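Long-range contacts in SnoaL-like domain-containing protein (Xanthomonas campestris pv. campestris, PDB 3G8Z), which is of unknown function but has a SnoaL-like, cystatin-like fold, related to that of polyketide cyclases, and may bind a small molecule in its pocket: residues 25-30 against 120-124; 53-59 against 142-148; 84-90 against 101-107. One frame throughout, in Å; residues are numbered along the deposited sequence.

Interaction 1 of 3, residues 25-30 against 120-124; sequences IAKSYI and DLLRI. With GOL (glycerol), chain E.
Asp-120 meets Tyr-29 at the rim of its ring: OD2 lies near the ring plane, 4.1 Å from CE2, and the two side chains cross at about a right angle. A glycerol, probably from the crystallisation liquor, joins their polar ends. Tyr-29 OH donates to glycerol O2 (2.7 Å), and O1 and O2 of the glycerol both donate to Asp-120 OD2, at 2.7 and 2.8 Å. Such a site is consistent with the ligand pocket of SnoaL-like proteins, between helix and curved sheet. Two residues on, Leu-122 turns CD1 to Ala-26 CB (3.9 Å) and, obliquely, to CD2 of the Tyr-29 ring (3.8 Å), with its own CD2 beside the same ring. With CG trans to the backbone N (chi1 170°), Tyr-29 carries its ring past Leu-122 to the glycerol. Ile-124 continues the apolar row, running alongside Ile-25 in the opposite sense, with its CG2 3.6 Å from Ile-25 CD1. Around this core, Leu-122 also touches Ile-101 of strand 98-109, Ala-26 packs on Tyr-92 of strand 85-95, and Tyr-29 on Leu-41 and Ile-44 of helix 38-44, so helix 22-35 lies against both the sheet and the next helix.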
loop_
_atom_site.group_PDB
_atom_site.type_symbol
_atom_site.label_atom_id
_atom_site.label_comp_id
_atom_site.label_asym_id
_atom_site.label_seq_id
_atom_site.Cartn_x
_atom_site.Cartn_y
_atom_site.Cartn_z
ATOM N N ILE A 25 5.676 -15.212 -2.883
ATOM C CA ILE A 25 4.824 -15.112 -4.064
ATOM C C ILE A 25 4.918 -13.726 -4.703
ATOM O O ILE A 25 5.001 -13.609 -5.928
ATOM C CB ILE A 25 3.361 -15.496 -3.745
ATOM C CG1 ILE A 25 3.306 -16.987 -3.385
ATOM C CG2 ILE A 25 2.458 -15.208 -4.946
ATOM C CD1 ILE A 25 2.241 -17.324 -2.354
ATOM N N ALA A 26 4.933 -12.674 -3.875
ATOM C CA ALA A 26 5.037 -11.309 -4.375
ATOM C C ALA A 26 6.367 -11.093 -5.088
ATOM O O ALA A 26 6.427 -10.410 -6.127
ATOM C CB ALA A 26 4.865 -10.309 -3.236
ATOM N N LYS A 27 7.437 -11.665 -4.538
ATOM C CA LYS A 27 8.761 -11.529 -5.146
ATOM C C LYS A 27 8.802 -12.243 -6.481
ATOM O O LYS A 27 9.435 -11.771 -7.418
ATOM C CB LYS A 27 9.849 -12.075 -4.214
ATOM C CG LYS A 27 10.111 -11.135 -3.043
ATOM C CD LYS A 27 11.194 -11.652 -2.109
ATOM C CE LYS A 27 11.588 -10.600 -1.095
ATOM N NZ LYS A 27 12.437 -11.231 -0.029
ATOM N N SER A 28 8.126 -13.384 -6.567
ATOM C CA SER A 28 8.091 -14.144 -7.819
ATOM C C SER A 28 7.362 -13.347 -8.891
ATOM O O SER A 28 7.766 -13.315 -10.061
ATOM C CB SER A 28 7.413 -15.506 -7.585
ATOM O OG SER A 28 7.181 -16.166 -8.809
ATOM N N TYR A 29 6.273 -12.709 -8.470
ATOM C CA TYR A 29 5.468 -11.855 -9.328
ATOM C C TYR A 29 6.281 -10.682 -9.893
ATOM O O TYR A 29 6.263 -10.434 -11.109
ATOM C CB TYR A 29 4.244 -11.351 -8.535
ATOM C CG TYR A 29 3.447 -10.271 -9.242
ATOM C CD1 TYR A 29 2.514 -10.607 -10.214
ATOM C CD2 TYR A 29 3.636 -8.931 -8.942
ATOM C CE1 TYR A 29 1.785 -9.634 -10.865
ATOM C CE2 TYR A 29 2.917 -7.948 -9.591
ATOM C CZ TYR A 29 1.989 -8.320 -10.549
ATOM O OH TYR A 29 1.274 -7.360 -11.217
ATOM N N ILE A 30 6.972 -9.951 -9.014
ATOM C CA ILE A 30 7.803 -8.825 -9.435
ATOM C C ILE A 30 8.965 -9.280 -10.320
ATOM O O ILE A 30 9.224 -8.679 -11.357
ATOM C CB ILE A 30 8.341 -8.018 -8.240
ATOM C CG1 ILE A 30 7.182 -7.394 -7.444
ATOM C CG2 ILE A 30 9.328 -6.924 -8.711
ATOM C CD1 ILE A 30 6.444 -6.268 -8.179
ATOM N N ASP A 120 2.542 -1.426 -5.325
ATOM C CA ASP A 120 1.639 -2.487 -5.752
ATOM C C ASP A 120 1.117 -3.164 -4.529
ATOM O O ASP A 120 1.901 -3.550 -3.664
ATOM C CB ASP A 120 2.337 -3.526 -6.601
ATOM C CG ASP A 120 2.615 -3.057 -7.982
ATOM O OD1 ASP A 120 2.618 -1.811 -8.207
ATOM O OD2 ASP A 120 2.860 -3.940 -8.848
ATOM N N LEU A 121 -0.202 -3.286 -4.436
ATOM C CA LEU A 121 -0.825 -4.048 -3.366
ATOM C C LEU A 121 -1.367 -5.348 -3.949
ATOM O O LEU A 121 -2.171 -5.320 -4.874
ATOM C CB LEU A 121 -1.955 -3.261 -2.681
ATOM C CG LEU A 121 -1.626 -2.516 -1.368
ATOM C CD1 LEU A 121 -1.314 -3.493 -0.251
ATOM C CD2 LEU A 121 -0.457 -1.575 -1.568
ATOM N N LEU A 122 -0.915 -6.480 -3.411
ATOM C CA LEU A 122 -1.357 -7.793 -3.874
ATOM C C LEU A 122 -2.057 -8.506 -2.748
ATOM O O LEU A 122 -1.553 -8.509 -1.611
ATOM C CB LEU A 122 -0.170 -8.672 -4.307
ATOM C CG LEU A 122 0.847 -8.072 -5.284
ATOM C CD1 LEU A 122 1.961 -9.085 -5.578
ATOM C CD2 LEU A 122 0.190 -7.606 -6.552
ATOM N N ARG A 123 -3.191 -9.120 -3.051
ATOM C CA ARG A 123 -3.843 -10.013 -2.116
ATOM C C ARG A 123 -3.584 -11.428 -2.594
ATOM O O ARG A 123 -3.805 -11.729 -3.746
ATOM C CB ARG A 123 -5.345 -9.769 -2.040
ATOM C CG ARG A 123 -5.982 -10.576 -0.923
ATOM C CD ARG A 123 -7.378 -10.087 -0.525
ATOM N NE ARG A 123 -8.296 -9.969 -1.636
ATOM C CZ ARG A 123 -9.130 -10.928 -2.057
ATOM N NH1 ARG A 123 -9.167 -12.124 -1.485
ATOM N NH2 ARG A 123 -9.935 -10.692 -3.078
ATOM N N ILE A 124 -3.063 -12.270 -1.715
ATOM C CA ILE A 124 -2.578 -13.587 -2.110
ATOM C C ILE A 124 -3.279 -14.626 -1.276
ATOM O O ILE A 124 -3.377 -14.489 -0.070
ATOM C CB ILE A 124 -1.063 -13.681 -1.935
ATOM C CG1 ILE A 124 -0.397 -12.740 -2.951
ATOM C CG2 ILE A 124 -0.578 -15.136 -2.047
ATOM C CD1 ILE A 124 1.002 -12.255 -2.547
HETATM C C1 GOL E . 2.614 -2.539 -12.210
HETATM O O1 GOL E . 3.281 -2.330 -10.986
HETATM C C2 GOL E . 2.631 -4.021 -12.542
HETATM O O2 GOL E . 2.129 -4.759 -11.446
HETATM C C3 GOL E . 1.789 -4.261 -13.790
HETATM O O3 GOL E . 2.599 -4.250 -14.946
#

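Interaction 2 of 3, residues 53-59 against 142-148; sequences QPGNHQF and EDAFWGR
The side chains of His-57 and Trp-146 run alongside each other in the same direction, with Trp-146 CD1 over one face of the imidazole and 3.4 Å from His-57 NE2. The rings are neither stacked nor perpendicular, their planes being 39° apart, and Trp-146 CB adds a CH-pi contact over the same ring. CG of His-57 sits between the backbone N and the carbonyl carbon (chi1 55°), which folds the imidazole back beside its own loop; there ND1 accepts a hydrogen bond from Phe-59 N, and CD2 comes 3.2 Å from Asp-143 OD1, an oxygen at the ring edge. That oxygen is also the acceptor for Asn-56 N (2.9 Å), an almost straight bond that meets the carboxylate from above its plane, and it has a further partner in Gln-139 NE2. The other oxygen, OD2, reaches Asn-56 ND2 through a water. His-57, Phe-59 and Trp-146 form an aromatic cluster that joins the loop between strands 49-53 and 61-64 to the C-terminal helix 139-146. Phe-59 turns an edge toward the six-membered ring of Trp-146 in an offset edge-to-face pair (planes at 88°), with CE2 3.6 Å from CE3, and Phe-145 covers the opposite face of the indole. The indole's rotation is fixed by NE1, which donates in the ring plane to Glu-142 OE2 (2.8 Å). A water links this carboxylate oxygen to NE2 of Gln-53, whose OE1 is held by Trp-51 NE1. Beyond the helix, Gly-147 takes a positive phi and presents its O to Gln-58 N (2.9 Å), while Gln-58 NE2, with its partner in the amide plane, donates to Trp-146 O (2.9 Å).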
loop_
_atom_site.group_PDB
_atom_site.type_symbol
_atom_site.label_atom_id
_atom_site.label_comp_id
_atom_site.label_asym_id
_atom_site.label_seq_id
_atom_site.Cartn_x
_atom_site.Cartn_y
_atom_site.Cartn_z
ATOM N N GLN A 53 -6.782 -0.684 -11.582
ATOM C CA GLN A 53 -5.812 0.200 -12.190
ATOM C C GLN A 53 -6.309 1.626 -12.015
ATOM O O GLN A 53 -7.399 1.976 -12.497
ATOM C CB GLN A 53 -5.678 -0.156 -13.672
ATOM C CG GLN A 53 -4.578 0.597 -14.423
ATOM C CD GLN A 53 -3.192 -0.024 -14.293
ATOM O OE1 GLN A 53 -3.033 -1.246 -14.314
ATOM N NE2 GLN A 53 -2.183 0.824 -14.166
ATOM N N PRO A 54 -5.526 2.459 -11.324
ATOM C CA PRO A 54 -5.931 3.806 -11.001
ATOM C C PRO A 54 -5.901 4.749 -12.188
ATOM O O PRO A 54 -5.391 4.414 -13.256
ATOM C CB PRO A 54 -4.883 4.233 -9.975
ATOM C CG PRO A 54 -3.695 3.491 -10.346
ATOM C CD PRO A 54 -4.176 2.165 -10.824
ATOM N N GLY A 55 -6.511 5.905 -12.011
ATOM C CA GLY A 55 -6.295 7.004 -12.915
ATOM C C GLY A 55 -7.392 7.214 -13.927
ATOM O O GLY A 55 -8.531 6.791 -13.755
ATOM N N ASN A 56 -7.016 7.872 -15.009
ATOM C CA ASN A 56 -7.967 8.313 -15.977
ATOM C C ASN A 56 -7.390 8.158 -17.355
ATOM O O ASN A 56 -7.213 9.139 -18.083
ATOM C CB ASN A 56 -8.317 9.760 -15.666
ATOM C CG ASN A 56 -9.418 9.865 -14.640
ATOM O OD1 ASN A 56 -10.603 9.783 -14.983
ATOM N ND2 ASN A 56 -9.045 10.012 -13.367
ATOM N N HIS A 57 -7.048 6.923 -17.690
ATOM C CA HIS A 57 -6.516 6.604 -19.011
ATOM C C HIS A 57 -7.183 5.340 -19.500
ATOM O O HIS A 57 -8.058 4.796 -18.831
ATOM C CB HIS A 57 -4.999 6.418 -18.941
ATOM C CG HIS A 57 -4.569 5.398 -17.936
ATOM N ND1 HIS A 57 -4.621 4.049 -18.175
ATOM C CD2 HIS A 57 -4.072 5.537 -16.684
ATOM C CE1 HIS A 57 -4.171 3.395 -17.116
ATOM N NE2 HIS A 57 -3.823 4.279 -16.200
ATOM N N GLN A 58 -6.817 4.899 -20.689
ATOM C CA GLN A 58 -7.534 3.817 -21.360
ATOM C C GLN A 58 -7.535 2.477 -20.631
ATOM O O GLN A 58 -8.390 1.644 -20.906
ATOM C CB GLN A 58 -6.997 3.626 -22.783
ATOM C CG GLN A 58 -5.542 3.233 -22.850
ATOM C CD GLN A 58 -5.084 2.967 -24.273
ATOM O OE1 GLN A 58 -5.655 2.129 -24.951
ATOM N NE2 GLN A 58 -4.048 3.681 -24.727
ATOM N N PHE A 59 -6.605 2.264 -19.706
ATOM C CA PHE A 59 -6.555 1.003 -18.942
ATOM C C PHE A 59 -7.074 1.149 -17.532
ATOM O O PHE A 59 -7.049 0.200 -16.768
ATOM C CB PHE A 59 -5.120 0.457 -18.889
ATOM C CG PHE A 59 -4.489 0.321 -20.244
ATOM C CD1 PHE A 59 -5.027 -0.539 -21.176
ATOM C CD2 PHE A 59 -3.389 1.100 -20.604
ATOM C CE1 PHE A 59 -4.464 -0.676 -22.423
ATOM C CE2 PHE A 59 -2.829 0.972 -21.851
ATOM C CZ PHE A 59 -3.368 0.088 -22.765
ATOM N N GLU A 142 1.302 9.402 -15.334
ATOM C CA GLU A 142 0.977 8.037 -15.772
ATOM C C GLU A 142 -0.222 8.019 -16.719
ATOM O O GLU A 142 -0.246 7.242 -17.676
ATOM C CB GLU A 142 0.684 7.102 -14.604
ATOM C CG GLU A 142 1.008 5.652 -14.977
ATOM C CD GLU A 142 0.292 4.611 -14.138
ATOM O OE1 GLU A 142 -0.467 4.968 -13.183
ATOM O OE2 GLU A 142 0.472 3.420 -14.474
ATOM N N ASP A 143 -1.213 8.854 -16.435
ATOM C CA ASP A 143 -2.368 8.969 -17.307
ATOM C C ASP A 143 -1.944 9.363 -18.726
ATOM O O ASP A 143 -2.458 8.830 -19.704
ATOM C CB ASP A 143 -3.330 10.030 -16.805
ATOM C CG ASP A 143 -4.161 9.593 -15.622
ATOM O OD1 ASP A 143 -4.152 8.416 -15.238
ATOM O OD2 ASP A 143 -4.850 10.474 -15.067
ATOM N N ALA A 144 -1.023 10.313 -18.825
ATOM C CA ALA A 144 -0.551 10.781 -20.131
ATOM C C ALA A 144 0.251 9.675 -20.827
ATOM O O ALA A 144 0.153 9.489 -22.043
ATOM C CB ALA A 144 0.285 12.037 -19.984
ATOM N N PHE A 145 1.043 8.947 -20.045
ATOM C CA PHE A 145 1.854 7.858 -20.565
ATOM C C PHE A 145 0.980 6.828 -21.298
ATOM O O PHE A 145 1.270 6.413 -22.439
ATOM C CB PHE A 145 2.612 7.216 -19.400
ATOM C CG PHE A 145 3.479 6.039 -19.776
ATOM C CD1 PHE A 145 4.746 6.228 -20.306
ATOM C CD2 PHE A 145 3.060 4.734 -19.526
ATOM C CE1 PHE A 145 5.548 5.157 -20.618
ATOM C CE2 PHE A 145 3.860 3.663 -19.852
ATOM C CZ PHE A 145 5.117 3.880 -20.409
ATOM N N TRP A 146 -0.077 6.387 -20.646
ATOM C CA TRP A 146 -0.897 5.327 -21.202
ATOM C C TRP A 146 -1.786 5.862 -22.287
ATOM O O TRP A 146 -2.056 5.191 -23.275
ATOM C CB TRP A 146 -1.716 4.642 -20.104
ATOM C CG TRP A 146 -0.875 3.824 -19.141
ATOM C CD1 TRP A 146 -0.809 3.965 -17.786
ATOM C CD2 TRP A 146 -0.027 2.716 -19.460
ATOM N NE1 TRP A 146 0.038 3.049 -17.256
ATOM C CE2 TRP A 146 0.520 2.255 -18.259
ATOM C CE3 TRP A 146 0.344 2.086 -20.646
ATOM C CZ2 TRP A 146 1.414 1.209 -18.208
ATOM C CZ3 TRP A 146 1.229 1.033 -20.577
ATOM C CH2 TRP A 146 1.746 0.607 -19.376
ATOM N N GLY A 147 -2.264 7.075 -22.085
ATOM C CA GLY A 147 -3.063 7.742 -23.063
ATOM C C GLY A 147 -4.493 7.290 -23.095
ATOM O O GLY A 147 -4.945 6.445 -22.324
ATOM N N ARG A 148 -5.202 7.907 -24.021
ATOM C CA ARG A 148 -6.554 7.531 -24.351
ATOM C C ARG A 148 -6.507 6.732 -25.632
ATOM O O ARG A 148 -7.435 5.965 -25.876
ATOM C CB ARG A 148 -7.386 8.785 -24.586
ATOM C CG ARG A 148 -7.410 9.732 -23.427
ATOM C CD ARG A 148 -8.294 9.185 -22.334
ATOM N NE ARG A 148 -9.189 10.208 -21.808
ATOM C CZ ARG A 148 -10.224 10.725 -22.469
ATOM N NH1 ARG A 148 -10.523 10.332 -23.703
ATOM N NH2 ARG A 148 -10.966 11.650 -21.892
ATOM O OXT ARG A 148 -5.577 6.875 -26.463
HETATM O O HOH W 1 0.531 1.221 -13.311
HETATM O O HOH W 2 -6.338 10.594 -12.822
HETATM O O HOH W 3 -5.130 9.517 -20.498
#

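Interaction 3 of 3, residues 84-90 against 101-107; sequences FAISRAD and ITLEFSG
The carbonyl oxygen of Glu-104 receives two successive backbone N-H groups, those of Ser-87 (2.8 Å) and Arg-88 (3.4 Å), both as weak bonds. Above this doubled grip, the side chain of Glu-104 runs out opposite its own N (chi1 -175°), and its OE1 accepts a short hydrogen bond from Ser-87 OG (2.5 Å) on the anti side of the carboxylate. Arg-88 lies across the same glutamate: Glu-104 CB sits over one face of the guanidinium, and NH1 makes a long salt bridge of 3.8 Å to OE2. Asp-90 fixes how the guanidinium is turned, taking NE and NH2 side-on, one on each oxygen through its syn lone pair. Together these charges form a salt-bridge network on the face that carries Arg-88 and Glu-104, with Asp-90 at its end. Two residues of one strand opposite a single residue of the other make a classic beta bulge in the hairpin of strands 85-95 and 98-109, and the register shifts by one there. To one side of it Ala-85 and Ser-106 form a hydrogen-bonded antiparallel pair; to the other, Glu-104 N donates to Arg-88 O and Asp-90 N to Thr-102 O (2.8 Å). The opposite face, with Ile-86, Ala-89, Leu-103 and Phe-105, is apolar. Leu-103 packs beside Ile-86, its CB 4.0 Å from Ile-86 CG2, and Ile-86 also packs on Ile-30 and Ile-33 of helix 22-35. Farther along, the rings of Phe-84 and Phe-105 meet obliquely, planes 46° apart, with CE1 of Phe-84 3.4 Å from CD1 of Phe-105. Phe-84 packs in turn on Phe-145 of helix 139-146, and Phe-105 on Glu-142 of the same helix.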
loop_
_atom_site.group_PDB
_atom_site.type_symbol
_atom_site.label_atom_id
_atom_site.label_comp_id
_atom_site.label_asym_id
_atom_site.label_seq_id
_atom_site.Cartn_x
_atom_site.Cartn_y
_atom_site.Cartn_z
ATOM N N PHE A 84 7.447 -0.001 -20.424
ATOM C CA PHE A 84 6.943 0.110 -19.062
ATOM C C PHE A 84 7.595 -0.926 -18.177
ATOM O O PHE A 84 7.603 -2.113 -18.499
ATOM C CB PHE A 84 5.438 -0.021 -18.971
ATOM C CG PHE A 84 4.939 0.095 -17.571
ATOM C CD1 PHE A 84 4.787 1.337 -16.989
ATOM C CD2 PHE A 84 4.694 -1.024 -16.822
ATOM C CE1 PHE A 84 4.355 1.460 -15.685
ATOM C CE2 PHE A 84 4.259 -0.897 -15.497
ATOM C CZ PHE A 84 4.106 0.352 -14.946
ATOM N N ALA A 85 8.166 -0.467 -17.066
ATOM C CA ALA A 85 8.955 -1.335 -16.207
ATOM C C ALA A 85 8.884 -0.952 -14.739
ATOM O O ALA A 85 8.753 0.220 -14.376
ATOM C CB ALA A 85 10.385 -1.337 -16.660
ATOM N N ILE A 86 8.957 -1.978 -13.901
ATOM C CA ILE A 86 9.262 -1.787 -12.501
ATOM C C ILE A 86 10.776 -1.731 -12.440
ATOM O O ILE A 86 11.460 -2.766 -12.466
ATOM C CB ILE A 86 8.689 -2.916 -11.639
ATOM C CG1 ILE A 86 7.167 -2.968 -11.806
ATOM C CG2 ILE A 86 9.057 -2.697 -10.184
ATOM C CD1 ILE A 86 6.465 -4.073 -11.007
ATOM N N SER A 87 11.304 -0.514 -12.411
ATOM C CA SER A 87 12.738 -0.305 -12.523
ATOM C C SER A 87 13.459 -0.626 -11.230
ATOM O O SER A 87 14.662 -0.928 -11.241
ATOM C CB SER A 87 13.038 1.135 -12.980
ATOM O OG SER A 87 12.219 2.070 -12.315
ATOM N N ARG A 88 12.732 -0.601 -10.118
ATOM C CA ARG A 88 13.321 -0.908 -8.833
ATOM C C ARG A 88 12.240 -1.320 -7.883
ATOM O O ARG A 88 11.223 -0.660 -7.811
ATOM C CB ARG A 88 14.051 0.314 -8.241
ATOM C CG ARG A 88 15.030 -0.068 -7.102
ATOM C CD ARG A 88 15.563 1.138 -6.341
ATOM N NE ARG A 88 14.455 1.893 -5.759
ATOM C CZ ARG A 88 14.067 3.099 -6.177
ATOM N NH1 ARG A 88 14.702 3.689 -7.176
ATOM N NH2 ARG A 88 13.036 3.708 -5.599
ATOM N N ALA A 89 12.461 -2.413 -7.167
ATOM C CA ALA A 89 11.579 -2.813 -6.097
ATOM C C ALA A 89 12.308 -2.556 -4.791
ATOM O O ALA A 89 13.456 -2.952 -4.628
ATOM C CB ALA A 89 11.200 -4.287 -6.203
ATOM N N ASP A 90 11.634 -1.896 -3.864
ATOM C CA ASP A 90 12.256 -1.523 -2.613
ATOM C C ASP A 90 11.899 -2.514 -1.518
ATOM O O ASP A 90 12.687 -3.415 -1.233
ATOM C CB ASP A 90 11.868 -0.109 -2.240
ATOM C CG ASP A 90 12.344 0.898 -3.265
ATOM O OD1 ASP A 90 13.529 0.852 -3.643
ATOM O OD2 ASP A 90 11.526 1.716 -3.707
ATOM N N ILE A 101 4.220 -3.704 -2.035
ATOM C CA ILE A 101 5.539 -3.592 -2.605
ATOM C C ILE A 101 5.739 -2.154 -3.006
ATOM O O ILE A 101 5.024 -1.655 -3.865
ATOM C CB ILE A 101 5.722 -4.484 -3.844
ATOM C CG1 ILE A 101 5.194 -5.897 -3.542
ATOM C CG2 ILE A 101 7.219 -4.483 -4.258
ATOM C CD1 ILE A 101 4.446 -6.564 -4.666
ATOM N N THR A 102 6.724 -1.498 -2.391
ATOM C CA THR A 102 7.108 -0.162 -2.745
ATOM C C THR A 102 8.119 -0.286 -3.864
ATOM O O THR A 102 8.981 -1.171 -3.838
ATOM C CB THR A 102 7.727 0.618 -1.547
ATOM O OG1 THR A 102 8.708 -0.202 -0.909
ATOM C CG2 THR A 102 6.644 0.961 -0.537
ATOM N N LEU A 103 8.015 0.600 -4.840
ATOM C CA LEU A 103 8.773 0.445 -6.049
ATOM C C LEU A 103 8.881 1.724 -6.836
ATOM O O LEU A 103 8.323 2.775 -6.468
ATOM C CB LEU A 103 8.179 -0.691 -6.895
ATOM C CG LEU A 103 6.687 -0.659 -7.157
ATOM C CD1 LEU A 103 6.398 0.421 -8.206
ATOM C CD2 LEU A 103 6.157 -2.056 -7.568
ATOM N N GLU A 104 9.677 1.640 -7.888
ATOM C CA GLU A 104 9.792 2.690 -8.871
ATOM C C GLU A 104 9.400 2.121 -10.215
ATOM O O GLU A 104 9.791 1.001 -10.572
ATOM C CB GLU A 104 11.230 3.199 -8.956
ATOM C CG GLU A 104 11.386 4.381 -9.895
ATOM C CD GLU A 104 12.818 4.653 -10.282
ATOM O OE1 GLU A 104 13.477 3.748 -10.875
ATOM O OE2 GLU A 104 13.270 5.789 -10.006
ATOM N N PHE A 105 8.618 2.869 -10.978
ATOM C CA PHE A 105 8.403 2.436 -12.331
ATOM C C PHE A 105 8.763 3.519 -13.319
ATOM O O PHE A 105 8.861 4.697 -12.967
ATOM C CB PHE A 105 7.009 1.845 -12.520
ATOM C CG PHE A 105 5.910 2.780 -12.247
ATOM C CD1 PHE A 105 5.415 3.580 -13.250
ATOM C CD2 PHE A 105 5.330 2.841 -10.983
ATOM C CE1 PHE A 105 4.357 4.464 -13.008
ATOM C CE2 PHE A 105 4.292 3.716 -10.722
ATOM C CZ PHE A 105 3.798 4.541 -11.734
ATOM N N SER A 106 9.048 3.084 -14.542
ATOM C CA SER A 106 9.532 3.962 -15.567
ATOM C C SER A 106 9.075 3.471 -16.936
ATOM O O SER A 106 8.482 2.407 -17.080
ATOM C CB SER A 106 11.059 4.013 -15.498
ATOM O OG SER A 106 11.566 2.717 -15.675
ATOM N N GLY A 107 9.329 4.287 -17.946
ATOM C CA GLY A 107 8.894 3.972 -19.259
ATOM C C GLY A 107 9.071 5.185 -20.139
ATOM O O GLY A 107 9.287 6.290 -19.670
#

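How the interactions relate
Interaction 1 is wholly buried, an apolar seam between helix and sheet with a polar end at the glycerol, whereas interactions 2 and 3 are each partly exposed. Interactions 1 and 3 share one sheet: strands 112-125 and 98-109 are neighbours, Asp-120 O probably accepts a bond from Ile-101 N (2.8 Å), and the Asp-120 side chain packs on Leu-103. Interaction 2 lies on the other side of the chain's centre from interaction 1, about 8 Å away at the nearest atoms, but reaches interaction 3 through Trp-146 on Phe-84. Backbone pairing with charged groups on one face marks the hairpin, while the C-terminal contact mixes aromatic packing, side-chain bonds and waters.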